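Side-chain contacts in Blo t 1 allergen (Blomia tropicalis, PDB 5JT8), which is a mite allergen of the papain family, probably made as a cysteine protease precursor whose propeptide holds it inactive: residues V145-Y150 with L160-L165; A139-G144 with G185-A190; F191-M194 with G198-E201; K154-E159 with Q221-S226; V166-N171 with R203-N208. All blocks are in the same frame, centred on the assembly; numbering follows the deposited sequence.

All five contacts lie in the helical half of the papain fold. Contacts 1 and 2 share helix 139-154, their centres 8 Å apart; this helix starts just after Cys-137, the oxidised cysteine that by family should be the catalytic one. Contacts 2 and 3 share helix 187-196, contacts 1 and 5 helix 162-168. Contact 3 is centred 7 Å from contact 1, and Glu-164 ties them together: its OE2 lies 2.7 Å from Tyr-193 OH, and also reaches Arg-222 of contact 4. Contacts 4 and 5, with centres 17 Å apart, do not touch; they bind outer loops to this core, contact 5 beside the Cys-168 to Cys-214 disulfide.

Contact 1: V145-Y150 with L160-L165; sequences VAESLY and LSEQEL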
# COMPACT_ATOMS: atom_id res chain seq x y z
N VAL A 145 -5.07 7.93 1.76
CA VAL A 145 -4.74 9.04 2.63
C VAL A 145 -5.73 10.19 2.41
O VAL A 145 -6.28 10.73 3.36
CB VAL A 145 -3.29 9.52 2.41
CG1 VAL A 145 -3.07 10.90 3.00
CG2 VAL A 145 -2.33 8.51 2.99
N ALA A 146 -5.98 10.53 1.13
CA ALA A 146 -6.89 11.64 0.81
C ALA A 146 -8.30 11.38 1.34
O ALA A 146 -8.92 12.26 1.93
CB ALA A 146 -6.93 11.88 -0.71
N GLU A 147 -8.80 10.17 1.11
CA GLU A 147 -10.11 9.81 1.61
C GLU A 147 -10.15 9.89 3.15
O GLU A 147 -11.12 10.40 3.71
CB GLU A 147 -10.52 8.41 1.11
CG GLU A 147 -10.69 8.33 -0.41
CD GLU A 147 -11.02 6.92 -0.92
OE1 GLU A 147 -11.11 5.98 -0.10
OE2 GLU A 147 -11.19 6.76 -2.14
N SER A 148 -9.09 9.44 3.82
CA SER A 148 -8.99 9.54 5.27
C SER A 148 -9.13 10.98 5.76
O SER A 148 -9.84 11.27 6.72
CB SER A 148 -7.65 8.98 5.77
OG SER A 148 -7.57 7.61 5.47
N LEU A 149 -8.40 11.87 5.10
CA LEU A 149 -8.44 13.28 5.47
C LEU A 149 -9.83 13.88 5.31
O LEU A 149 -10.24 14.69 6.14
CB LEU A 149 -7.41 14.07 4.66
CG LEU A 149 -5.96 13.71 4.98
CD1 LEU A 149 -4.96 14.53 4.14
CD2 LEU A 149 -5.68 13.89 6.47
N TYR A 150 -10.56 13.50 4.25
CA TYR A 150 -11.92 14.03 4.08
C TYR A 150 -12.83 13.52 5.19
O TYR A 150 -13.73 14.22 5.65
CB TYR A 150 -12.51 13.68 2.70
CG TYR A 150 -12.07 14.68 1.66
CD1 TYR A 150 -12.80 15.84 1.42
CD2 TYR A 150 -10.89 14.50 0.96
CE1 TYR A 150 -12.38 16.78 0.50
CE2 TYR A 150 -10.46 15.43 0.03
CZ TYR A 150 -11.21 16.57 -0.20
OH TYR A 150 -10.78 17.49 -1.13
N LEU A 160 -12.56 7.77 -4.06
CA LEU A 160 -11.90 8.41 -5.19
C LEU A 160 -11.50 7.39 -6.26
O LEU A 160 -11.38 6.19 -5.98
CB LEU A 160 -10.67 9.18 -4.71
CG LEU A 160 -10.97 10.30 -3.71
CD1 LEU A 160 -9.67 10.93 -3.22
CD2 LEU A 160 -11.89 11.36 -4.29
N SER A 161 -11.29 7.89 -7.47
CA SER A 161 -10.89 7.07 -8.61
C SER A 161 -9.38 6.82 -8.68
O SER A 161 -8.62 7.68 -9.13
CB SER A 161 -11.35 7.75 -9.91
OG SER A 161 -10.99 7.00 -11.05
N GLU A 162 -8.95 5.63 -8.25
CA GLU A 162 -7.58 5.21 -8.49
C GLU A 162 -7.26 5.12 -9.98
O GLU A 162 -6.14 5.37 -10.40
CB GLU A 162 -7.29 3.85 -7.83
CG GLU A 162 -7.07 3.92 -6.32
CD GLU A 162 -8.37 3.99 -5.54
OE1 GLU A 162 -9.46 3.89 -6.16
OE2 GLU A 162 -8.31 4.12 -4.29
N GLN A 163 -8.26 4.75 -10.77
CA GLN A 163 -8.06 4.54 -12.20
C GLN A 163 -7.66 5.86 -12.88
O GLN A 163 -6.84 5.87 -13.80
CB GLN A 163 -9.32 3.95 -12.86
CG GLN A 163 -9.16 3.49 -14.31
CD GLN A 163 -8.22 2.31 -14.47
OE1 GLN A 163 -8.40 1.27 -13.83
NE2 GLN A 163 -7.20 2.48 -15.31
N GLU A 164 -8.23 6.97 -12.41
CA GLU A 164 -7.89 8.26 -12.98
C GLU A 164 -6.42 8.58 -12.70
O GLU A 164 -5.74 9.19 -13.51
CB GLU A 164 -8.77 9.39 -12.44
CG GLU A 164 -8.44 10.75 -13.08
CD GLU A 164 -9.28 11.91 -12.60
OE1 GLU A 164 -10.07 11.74 -11.64
OE2 GLU A 164 -9.13 13.01 -13.18
N LEU A 165 -5.93 8.16 -11.53
CA LEU A 165 -4.52 8.32 -11.21
C LEU A 165 -3.66 7.47 -12.15
O LEU A 165 -2.66 7.94 -12.71
CB LEU A 165 -4.24 7.94 -9.76
CG LEU A 165 -4.65 8.96 -8.69
CD1 LEU A 165 -4.44 8.39 -7.30
CD2 LEU A 165 -3.90 10.30 -8.87
O HOH W 1 -10.71 4.38 -3.35
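The side chain of Glu-147 runs antiparallel alongside that of Leu-160, and its carboxylate ends at the leucine's backbone N. The link is a nearly straight hydrogen bond (168°) from Leu-160 N to Glu-147 OE2, 2.6 Å long. OE2 is approached on its anti side, the donor tilted 31° from the carboxylate plane. Chi2 of 177° keeps the Glu-147 chain straight, and its CG lies 3.9 Å from Leu-160 CG. Leu-160 CD1 then reaches the helix surface at Ala-146 CB, 3.8 Å away. That is the tight half of the contact.

The looser side is bridged by a single water between buried carboxylates. It sits 2.7 Å from Glu-147 OE2 and 2.6 Å from Glu-162 OE2, placed to donate to either, though it cannot serve every acceptor around it at once. Glu-147 OE2 and Glu-162 OE2 stay 4.5 Å apart. Ser-161 meanwhile caps helix 162-168, its OG accepting from Glu-164 N at 3.1 Å.

In this papain-like domain the contact ties the central helix 139-154 to the turn that starts helix 162-168. Glu-147 OE1 is bound by Arg-129 and Thr-126. Held by these on OE1 and by a backbone N-H on OE2, Glu-147 probably stays ionised, whereas the like charge across the water, and Leu-160 O only 3.0 Å from Glu-162 OE1, may raise the pKa of Glu-162.

Contact 2: A139-G144 with G185-A190; sequences AFAAAG and GYSTEA. With NO3 (nitrate ion), chain G.
The central helix of the papain fold, 139-154, packs here against the start of helix 187-196, and small side chains let the two come close. At the nearest point the CA atoms of Ala-142 and Ser-187 are only 5.3 Å apart. Ala-142 fills the interface: its CB meets Ala-190 CB at 3.5 Å, a tight methyl-to-methyl contact, and lies 4.1 Å from Ser-187 CB. One residue earlier, the methyl of Ala-141 approaches Ser-187 OG at 3.7 Å.

In the serine, chi1 of -70° sets OG opposite the carbonyl carbon. There it hydrogen-bonds Trp-138 O, just ahead of the central helix, so this buried polar group has a partner immediately before the segment it packs on. Phe-140 points away from this interface and meets Tyr-207 edge-to-face, while Ala-141 and Ser-187 also touch Val-251 and Ala-282 of the neighbouring sheet. The contact thus lies where the helical half faces the strands, close behind Cys-137, the probable catalytic cysteine.

The N-terminal end of helix 187-196, where Tyr-186 is the N-cap residue, holds a nitrate ion, probably from the crystallisation liquor. An anion at this end would be favoured by the helix dipole, yet the grip is slack: Thr-188 N makes weak bonds to nitrate O1 (3.2 Å) and O2 (3.4 Å). Nitrate O2 lies at the edge of the Tyr-186 ring, in its plane, and comes within 3.1 Å of Tyr-186 CB.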
# COMPACT_ATOMS: atom_id res chain seq x y z
N ALA A 139 -1.19 4.43 -6.29
CA ALA A 139 -2.44 5.16 -6.47
C ALA A 139 -3.43 4.92 -5.29
O ALA A 139 -4.01 5.86 -4.75
CB ALA A 139 -3.09 4.77 -7.82
N PHE A 140 -3.59 3.67 -4.88
CA PHE A 140 -4.48 3.35 -3.76
C PHE A 140 -4.01 3.99 -2.45
O PHE A 140 -4.83 4.43 -1.64
CB PHE A 140 -4.64 1.84 -3.62
CG PHE A 140 -5.54 1.23 -4.66
CD1 PHE A 140 -5.07 0.96 -5.94
CD2 PHE A 140 -6.88 0.99 -4.38
CE1 PHE A 140 -5.93 0.42 -6.92
CE2 PHE A 140 -7.73 0.47 -5.33
CZ PHE A 140 -7.26 0.18 -6.61
N ALA A 141 -2.70 4.06 -2.24
CA ALA A 141 -2.16 4.58 -1.00
C ALA A 141 -2.42 6.09 -0.91
O ALA A 141 -2.86 6.60 0.13
CB ALA A 141 -0.64 4.26 -0.88
N ALA A 142 -2.17 6.79 -2.01
CA ALA A 142 -2.44 8.22 -2.05
C ALA A 142 -3.93 8.49 -1.90
O ALA A 142 -4.33 9.35 -1.13
CB ALA A 142 -1.92 8.81 -3.35
N ALA A 143 -4.75 7.76 -2.65
CA ALA A 143 -6.19 7.99 -2.60
C ALA A 143 -6.72 7.69 -1.20
O ALA A 143 -7.59 8.39 -0.71
CB ALA A 143 -6.92 7.14 -3.63
N GLY A 144 -6.16 6.66 -0.58
CA GLY A 144 -6.52 6.26 0.77
C GLY A 144 -6.25 7.34 1.82
O GLY A 144 -7.09 7.63 2.68
N GLY A 185 4.64 3.27 -9.83
CA GLY A 185 4.26 4.65 -9.63
C GLY A 185 4.67 5.23 -8.30
O GLY A 185 5.25 4.55 -7.45
N TYR A 186 4.36 6.50 -8.13
CA TYR A 186 4.80 7.27 -6.98
C TYR A 186 3.60 7.93 -6.38
O TYR A 186 2.86 8.60 -7.08
CB TYR A 186 5.85 8.29 -7.40
CG TYR A 186 6.97 7.65 -8.17
CD1 TYR A 186 7.97 6.96 -7.51
CD2 TYR A 186 7.01 7.70 -9.57
CE1 TYR A 186 9.00 6.35 -8.20
CE2 TYR A 186 8.05 7.09 -10.27
CZ TYR A 186 9.03 6.41 -9.58
OH TYR A 186 10.07 5.79 -10.24
N SER A 187 3.38 7.72 -5.08
CA SER A 187 2.25 8.33 -4.42
C SER A 187 2.44 9.85 -4.38
O SER A 187 1.47 10.59 -4.36
CB SER A 187 2.06 7.77 -2.98
OG SER A 187 1.60 6.41 -2.96
N THR A 188 3.68 10.32 -4.35
CA THR A 188 3.92 11.77 -4.34
C THR A 188 3.40 12.38 -5.64
O THR A 188 2.78 13.44 -5.64
CB THR A 188 5.42 12.12 -4.18
OG1 THR A 188 6.18 11.35 -5.11
CG2 THR A 188 5.90 11.81 -2.75
N GLU A 189 3.64 11.69 -6.74
CA GLU A 189 3.15 12.12 -8.03
C GLU A 189 1.63 12.11 -8.03
O GLU A 189 1.02 13.00 -8.62
CB GLU A 189 3.70 11.23 -9.12
CG GLU A 189 5.20 11.44 -9.41
CD GLU A 189 5.52 12.81 -10.01
OE1 GLU A 189 5.72 13.76 -9.24
OE2 GLU A 189 5.59 12.93 -11.25
N ALA A 190 1.03 11.14 -7.34
CA ALA A 190 -0.42 11.07 -7.24
C ALA A 190 -1.00 12.27 -6.50
O ALA A 190 -1.99 12.86 -6.93
CB ALA A 190 -0.84 9.75 -6.56
N NO3 G . 6.26 8.05 -3.13
O1 NO3 G . 5.09 8.06 -2.66
O2 NO3 G . 6.40 8.20 -4.38
O3 NO3 G . 7.28 7.91 -2.38

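Contact 3: F191-M194 with G198-E201; sequences FKYM and GLVE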
# COMPACT_ATOMS: atom_id res chain seq x y z
N PHE A 191 -0.39 12.62 -5.36
CA PHE A 191 -0.83 13.80 -4.60
C PHE A 191 -0.67 15.06 -5.44
O PHE A 191 -1.52 15.94 -5.39
CB PHE A 191 -0.03 13.95 -3.31
CG PHE A 191 -0.40 12.96 -2.27
CD1 PHE A 191 -1.73 12.75 -1.93
CD2 PHE A 191 0.58 12.21 -1.64
CE1 PHE A 191 -2.08 11.82 -0.97
CE2 PHE A 191 0.25 11.27 -0.67
CZ PHE A 191 -1.08 11.08 -0.33
N LYS A 192 0.43 15.14 -6.19
CA LYS A 192 0.66 16.26 -7.11
C LYS A 192 -0.54 16.43 -8.04
O LYS A 192 -1.01 17.54 -8.30
CB LYS A 192 1.94 16.02 -7.91
CG LYS A 192 2.24 17.07 -8.98
CD LYS A 192 3.52 16.73 -9.76
CE LYS A 192 4.75 16.77 -8.85
NZ LYS A 192 5.97 16.29 -9.57
N TYR A 193 -1.03 15.31 -8.56
CA TYR A 193 -2.17 15.32 -9.45
C TYR A 193 -3.42 15.77 -8.69
O TYR A 193 -4.27 16.48 -9.22
CB TYR A 193 -2.36 13.93 -10.06
CG TYR A 193 -3.47 13.87 -11.06
CD1 TYR A 193 -4.78 13.61 -10.66
CD2 TYR A 193 -3.23 14.08 -12.42
CE1 TYR A 193 -5.81 13.57 -11.56
CE2 TYR A 193 -4.26 14.03 -13.35
CZ TYR A 193 -5.54 13.76 -12.91
OH TYR A 193 -6.57 13.71 -13.81
N MET A 194 -3.51 15.37 -7.43
CA MET A 194 -4.65 15.74 -6.61
C MET A 194 -4.66 17.24 -6.32
O MET A 194 -5.72 17.83 -6.13
CB MET A 194 -4.62 14.93 -5.31
CG MET A 194 -5.08 13.51 -5.50
SD MET A 194 -5.40 12.77 -3.90
CE MET A 194 -4.61 11.18 -4.12
N GLY A 198 -7.10 17.43 -9.22
CA GLY A 198 -8.10 16.78 -8.39
C GLY A 198 -8.62 15.48 -8.99
O GLY A 198 -8.49 15.25 -10.18
N LEU A 199 -9.20 14.62 -8.15
CA LEU A 199 -9.76 13.35 -8.61
C LEU A 199 -11.27 13.33 -8.53
O LEU A 199 -11.85 13.84 -7.58
CB LEU A 199 -9.21 12.18 -7.78
CG LEU A 199 -7.73 11.85 -7.92
CD1 LEU A 199 -7.32 10.87 -6.80
CD2 LEU A 199 -7.46 11.27 -9.30
N VAL A 200 -11.92 12.75 -9.54
CA VAL A 200 -13.36 12.53 -9.45
C VAL A 200 -13.58 11.25 -8.64
O VAL A 200 -12.64 10.50 -8.37
CB VAL A 200 -14.05 12.39 -10.84
CG1 VAL A 200 -13.90 13.67 -11.64
CG2 VAL A 200 -13.51 11.18 -11.59
N GLU A 201 -14.83 11.00 -8.27
CA GLU A 201 -15.15 9.78 -7.54
C GLU A 201 -15.11 8.54 -8.42
O GLU A 201 -15.25 8.62 -9.65
CB GLU A 201 -16.53 9.88 -6.89
CG GLU A 201 -16.59 10.71 -5.62
CD GLU A 201 -18.02 11.10 -5.30
OE1 GLU A 201 -18.60 11.91 -6.06
OE2 GLU A 201 -18.57 10.56 -4.31
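Tyr-193 sends its ring out opposite the backbone N (chi1 -177°), while Met-194, one residue on, turns CG beside its own N. Added to the helical step between the two residues, these torsions set the groups apart, and Leu-199, its CG also beside the backbone N, inserts its fork between them. The leucine divides its methyls: Leu-199 CD2 is 3.6 Å from Tyr-193 CE1, and Leu-199 CD1 3.7 Å from Met-194 CG. A bend at the end of the thioether (chi3 -135°, away from a staggered value) brings Met-194 CE within 3.8 Å of Leu-199 CD1, so this one methyl touches both ends of the methionine chain.

The backbone closes the turn that ends the helix. Gly-198 N donates to Tyr-193 O at 3.0 Å with an angle of 152°, the donor lying in the carbonyl plane. Gly-198 CA makes a further C-H...O contact with Met-194 O at 3.4 Å. Gly-198 O passes 3.5 Å from Tyr-193 CE1 and also accepts from Arg-222 NH1.

In this papain-like domain the contact joins the end of helix 187-196 to the loop after it, with Ala-142 and Ala-146 of the central helix touching Met-194. The polar end of the ring is anchored too, as Tyr-193 OH bonds Glu-164 OE2. One Leu-199 methyl rests on the CD1-CE1 side of the ring and Glu-164 holds its hydroxyl, which should leave Tyr-193 little freedom to turn.

Contact 4: K154-E159 with Q221-S226; sequences KQQSIE and QRYHVS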
# COMPACT_ATOMS: atom_id res chain seq x y z
N LYS A 154 -13.72 16.58 7.52
CA LYS A 154 -15.02 17.04 7.04
C LYS A 154 -16.13 16.03 7.31
O LYS A 154 -17.27 16.31 7.02
CB LYS A 154 -14.95 17.36 5.53
CG LYS A 154 -13.93 18.45 5.17
CD LYS A 154 -13.71 18.58 3.65
CE LYS A 154 -14.71 19.52 2.99
NZ LYS A 154 -14.67 20.90 3.58
N GLN A 155 -15.79 14.88 7.89
CA GLN A 155 -16.77 13.81 8.12
C GLN A 155 -17.50 13.51 6.83
O GLN A 155 -18.72 13.36 6.81
CB GLN A 155 -17.79 14.19 9.23
CG GLN A 155 -17.17 14.52 10.60
CD GLN A 155 -16.44 15.87 10.62
OE1 GLN A 155 -16.99 16.90 10.22
NE2 GLN A 155 -15.19 15.87 11.07
N GLN A 156 -16.75 13.47 5.73
CA GLN A 156 -17.30 13.07 4.43
C GLN A 156 -16.66 11.76 4.01
O GLN A 156 -15.43 11.63 4.02
CB GLN A 156 -17.07 14.14 3.35
CG GLN A 156 -17.87 15.42 3.52
CD GLN A 156 -17.46 16.52 2.54
OE1 GLN A 156 -16.59 16.32 1.69
NE2 GLN A 156 -18.09 17.69 2.65
N SER A 157 -17.48 10.80 3.63
CA SER A 157 -16.98 9.53 3.11
C SER A 157 -17.03 9.58 1.59
O SER A 157 -18.10 9.62 1.01
CB SER A 157 -17.80 8.35 3.64
OG SER A 157 -17.82 8.35 5.05
N ILE A 158 -15.87 9.57 0.96
CA ILE A 158 -15.81 9.56 -0.49
C ILE A 158 -14.94 8.41 -0.96
O ILE A 158 -14.03 7.95 -0.24
CB ILE A 158 -15.26 10.89 -1.04
CG1 ILE A 158 -13.85 11.12 -0.52
CG2 ILE A 158 -16.18 12.05 -0.66
CD1 ILE A 158 -13.32 12.53 -0.77
N GLU A 159 -15.25 7.93 -2.15
CA GLU A 159 -14.43 6.93 -2.79
C GLU A 159 -13.86 7.55 -4.06
O GLU A 159 -14.60 7.85 -5.01
CB GLU A 159 -15.25 5.69 -3.12
CG GLU A 159 -14.40 4.59 -3.73
CD GLU A 159 -15.16 3.31 -3.94
OE1 GLU A 159 -16.38 3.27 -3.65
OE2 GLU A 159 -14.52 2.33 -4.39
N GLN A 221 -17.79 16.01 -9.40
CA GLN A 221 -17.04 16.86 -8.49
C GLN A 221 -15.60 16.35 -8.39
O GLN A 221 -15.35 15.15 -8.52
CB GLN A 221 -17.71 16.87 -7.12
CG GLN A 221 -17.08 17.84 -6.16
CD GLN A 221 -18.08 18.40 -5.20
OE1 GLN A 221 -19.29 18.39 -5.47
NE2 GLN A 221 -17.60 18.91 -4.07
N ARG A 222 -14.65 17.26 -8.19
CA ARG A 222 -13.26 16.87 -8.06
C ARG A 222 -12.77 17.17 -6.66
O ARG A 222 -13.03 18.23 -6.12
CB ARG A 222 -12.37 17.56 -9.10
CG ARG A 222 -12.49 16.92 -10.47
CD ARG A 222 -11.56 17.51 -11.51
NE ARG A 222 -11.77 16.85 -12.80
CZ ARG A 222 -11.03 15.84 -13.26
NH1 ARG A 222 -10.00 15.39 -12.56
NH2 ARG A 222 -11.31 15.30 -14.44
N TYR A 223 -12.05 16.21 -6.09
CA TYR A 223 -11.52 16.35 -4.75
C TYR A 223 -10.01 16.57 -4.79
O TYR A 223 -9.29 15.79 -5.41
CB TYR A 223 -11.89 15.12 -3.92
CG TYR A 223 -13.38 15.01 -3.78
CD1 TYR A 223 -14.15 14.42 -4.77
CD2 TYR A 223 -14.02 15.55 -2.67
CE1 TYR A 223 -15.54 14.35 -4.66
CE2 TYR A 223 -15.41 15.47 -2.54
CZ TYR A 223 -16.16 14.88 -3.54
OH TYR A 223 -17.53 14.81 -3.41
N HIS A 224 -9.55 17.62 -4.14
CA HIS A 224 -8.14 17.96 -4.15
C HIS A 224 -7.51 17.72 -2.80
O HIS A 224 -8.20 17.50 -1.82
CB HIS A 224 -7.95 19.44 -4.52
CG HIS A 224 -8.53 19.81 -5.84
ND1 HIS A 224 -7.76 19.96 -6.98
CD2 HIS A 224 -9.81 20.08 -6.21
CE1 HIS A 224 -8.54 20.30 -7.99
NE2 HIS A 224 -9.78 20.38 -7.55
N VAL A 225 -6.19 17.78 -2.77
CA VAL A 225 -5.47 18.12 -1.54
C VAL A 225 -4.75 19.43 -1.88
O VAL A 225 -4.74 19.83 -3.03
CB VAL A 225 -4.49 17.02 -1.11
CG1 VAL A 225 -5.18 15.65 -1.03
CG2 VAL A 225 -3.31 16.96 -2.08
N SER A 226 -4.17 20.11 -0.91
CA SER A 226 -3.48 21.36 -1.21
C SER A 226 -1.96 21.21 -1.16
O SER A 226 -1.23 22.09 -1.63
CB SER A 226 -3.89 22.43 -0.22
OG SER A 226 -3.20 22.22 0.99
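A CH-pi contact between Ile-158 and Tyr-223 joins two loops on the outer side of the helical half of this papain-like fold. Segment 221-226 is anchored at Arg-222, whose NH1 pairs with Glu-164 and also bonds Gly-198 O.

Tyr-223 comes next and carries the contact. Its ring takes Ile-158 CD1 over one face, 4.0 Å from the centroid and 27° off the ring normal, with Tyr-223 CD2 the nearest ring atom at 3.6 Å. Ile-158 reaches there because CG1 stands between its own backbone N and carbonyl carbon (chi1 61°), which leaves Ile-158 CG2 to touch the far end of the ring, 4.0 Å from Tyr-223 CZ. At the ring edge, near its plane, Gln-156 OE1 makes a looser approach, 4.5 Å from Tyr-223 CE2. Tyr-150 of the central helix meets the Tyr-223 ring edge-to-face and also touches Ile-158, which thus lies against both rings.

From His-224 on, the segment turns to other partners: His-224 O accepts from Tyr-150 OH. Val-225 packs on Met-194 and Ile-195. At Ser-226, close to the C-terminus in space, OG hydrogen-bonds Thr-332 O.

Contact 5: V166-N171 with R203-N208; sequences VDCTYN and RNYPYN. Unlike the reference sequence in segment 203-208: Arg-203 (reference Glu).
Tyr-205 points its hydroxyl at the carboxylate of Asp-167, with the ring and carboxylate planes turned 49° against each other. Asp-167 OD2 lies at the ring edge, near its plane, and the hydroxyl uses the anti lone pair of OD2, the one facing away from OD1. Tyr-205 OH donates this hydrogen bond to Asp-167 OD2 over 2.5 Å, a short distance. The same hydroxyl oxygen, Tyr-205 OH, is 3.3 Å from Asp-167 CB. In the tyrosine, CG stands opposite the backbone N, and this chi1 of -163° carries the ring from the loop toward the end of helix 162-168.

Cys-168 SG comes to the other flank of the ring, at CE2. It is 4.3 Å from Tyr-205 CE2 and 5.5 Å from the ring centroid, lying 65° off the normal, an oblique sulfur-aromatic contact. That sulfur is half of the disulfide to Cys-214, so the ring lies next to a covalent crosslink of the papain-like domain.

Neighbours hold both partners in place. Asp-167 OD1 accepts from Gln-212 N, and the backbone O of Tyr-205 is bonded by Ser-161 OG, the residue that caps the same helix at its other end. Loop 203-208 of the helical half is thus fastened to helix 162-168 at both ends of that helix. With a donor on each oxygen of a buried carboxylate, Asp-167 is probably ionised; its charge would strengthen the bond from the phenol, and the disulfide probably limits movement of the helix end.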
# COMPACT_ATOMS: atom_id res chain seq x y z
N VAL A 166 -4.08 6.22 -12.34
CA VAL A 166 -3.34 5.27 -13.15
C VAL A 166 -3.15 5.79 -14.57
O VAL A 166 -2.07 5.68 -15.15
CB VAL A 166 -4.04 3.91 -13.17
CG1 VAL A 166 -3.50 3.02 -14.28
CG2 VAL A 166 -3.92 3.24 -11.80
N ASP A 167 -4.19 6.41 -15.11
CA ASP A 167 -4.16 6.82 -16.50
C ASP A 167 -3.62 8.21 -16.73
O ASP A 167 -2.97 8.47 -17.73
CB ASP A 167 -5.55 6.71 -17.09
CG ASP A 167 -6.06 5.30 -17.06
OD1 ASP A 167 -5.24 4.38 -16.94
OD2 ASP A 167 -7.29 5.13 -17.14
N CYS A 168 -3.89 9.12 -15.80
CA CYS A 168 -3.68 10.51 -16.10
C CYS A 168 -2.39 11.04 -15.49
O CYS A 168 -2.01 12.18 -15.76
CB CYS A 168 -4.89 11.32 -15.64
SG CYS A 168 -6.43 10.76 -16.43
N THR A 169 -1.71 10.21 -14.70
CA THR A 169 -0.34 10.51 -14.26
C THR A 169 0.63 9.64 -15.05
O THR A 169 1.84 9.66 -14.80
CB THR A 169 -0.11 10.27 -12.74
OG1 THR A 169 -0.20 8.88 -12.44
CG2 THR A 169 -1.12 11.02 -11.91
N TYR A 170 0.09 8.90 -16.01
CA TYR A 170 0.88 8.05 -16.89
C TYR A 170 1.86 8.89 -17.72
O TYR A 170 1.44 9.74 -18.51
CB TYR A 170 -0.04 7.25 -17.82
CG TYR A 170 0.65 6.13 -18.56
CD1 TYR A 170 1.56 5.30 -17.92
CD2 TYR A 170 0.38 5.88 -19.89
CE1 TYR A 170 2.18 4.26 -18.59
CE2 TYR A 170 1.00 4.85 -20.57
CZ TYR A 170 1.90 4.04 -19.92
OH TYR A 170 2.51 3.01 -20.60
N ASN A 171 3.15 8.62 -17.54
CA ASN A 171 4.22 9.43 -18.16
C ASN A 171 4.04 9.63 -19.67
O ASN A 171 4.23 10.74 -20.17
CB ASN A 171 5.58 8.79 -17.89
CG ASN A 171 6.74 9.73 -18.18
OD1 ASN A 171 6.57 10.80 -18.75
ND2 ASN A 171 7.94 9.31 -17.79
N ARG A 203 -17.32 6.36 -9.03
CA ARG A 203 -18.50 6.24 -9.90
C ARG A 203 -18.26 6.77 -11.31
O ARG A 203 -18.80 6.25 -12.28
CB ARG A 203 -19.69 7.02 -9.34
CG ARG A 203 -20.29 6.56 -8.03
CD ARG A 203 -21.06 7.73 -7.40
NE ARG A 203 -21.79 8.47 -8.44
CZ ARG A 203 -21.89 9.79 -8.51
NH1 ARG A 203 -21.30 10.56 -7.60
NH2 ARG A 203 -22.58 10.35 -9.50
N ASN A 204 -17.49 7.84 -11.40
CA ASN A 204 -17.35 8.57 -12.64
C ASN A 204 -16.14 8.12 -13.45
O ASN A 204 -16.04 8.41 -14.64
CB ASN A 204 -17.28 10.06 -12.36
CG ASN A 204 -18.61 10.64 -11.92
OD1 ASN A 204 -18.73 11.19 -10.83
ND2 ASN A 204 -19.62 10.49 -12.76
N TYR A 205 -15.21 7.41 -12.82
CA TYR A 205 -14.04 6.90 -13.52
C TYR A 205 -13.68 5.59 -12.83
O TYR A 205 -12.77 5.56 -11.99
CB TYR A 205 -12.87 7.92 -13.46
CG TYR A 205 -11.74 7.73 -14.47
CD1 TYR A 205 -11.38 6.46 -14.90
CD2 TYR A 205 -11.14 8.82 -15.11
CE1 TYR A 205 -10.39 6.27 -15.85
CE2 TYR A 205 -10.13 8.65 -16.07
CZ TYR A 205 -9.77 7.37 -16.44
OH TYR A 205 -8.78 7.17 -17.39
N PRO A 206 -14.39 4.50 -13.17
CA PRO A 206 -14.28 3.22 -12.44
C PRO A 206 -12.97 2.45 -12.65
O PRO A 206 -12.32 2.58 -13.69
CB PRO A 206 -15.46 2.40 -12.98
CG PRO A 206 -16.32 3.37 -13.74
CD PRO A 206 -15.41 4.45 -14.22
N TYR A 207 -12.62 1.61 -11.68
CA TYR A 207 -11.36 0.88 -11.69
C TYR A 207 -11.41 -0.39 -12.56
O TYR A 207 -12.32 -1.22 -12.41
CB TYR A 207 -10.95 0.53 -10.26
CG TYR A 207 -9.57 -0.08 -10.13
CD1 TYR A 207 -8.43 0.62 -10.54
CD2 TYR A 207 -9.40 -1.35 -9.59
CE1 TYR A 207 -7.17 0.06 -10.42
CE2 TYR A 207 -8.14 -1.91 -9.47
CZ TYR A 207 -7.03 -1.20 -9.89
OH TYR A 207 -5.78 -1.77 -9.78
N ASN A 208 -10.43 -0.56 -13.44
CA ASN A 208 -10.40 -1.74 -14.32
C ASN A 208 -9.09 -2.53 -14.20
O ASN A 208 -8.83 -3.44 -14.99
CB ASN A 208 -10.61 -1.33 -15.78
CG ASN A 208 -12.02 -0.89 -16.07
OD1 ASN A 208 -12.97 -1.63 -15.85
ND2 ASN A 208 -12.18 0.34 -16.56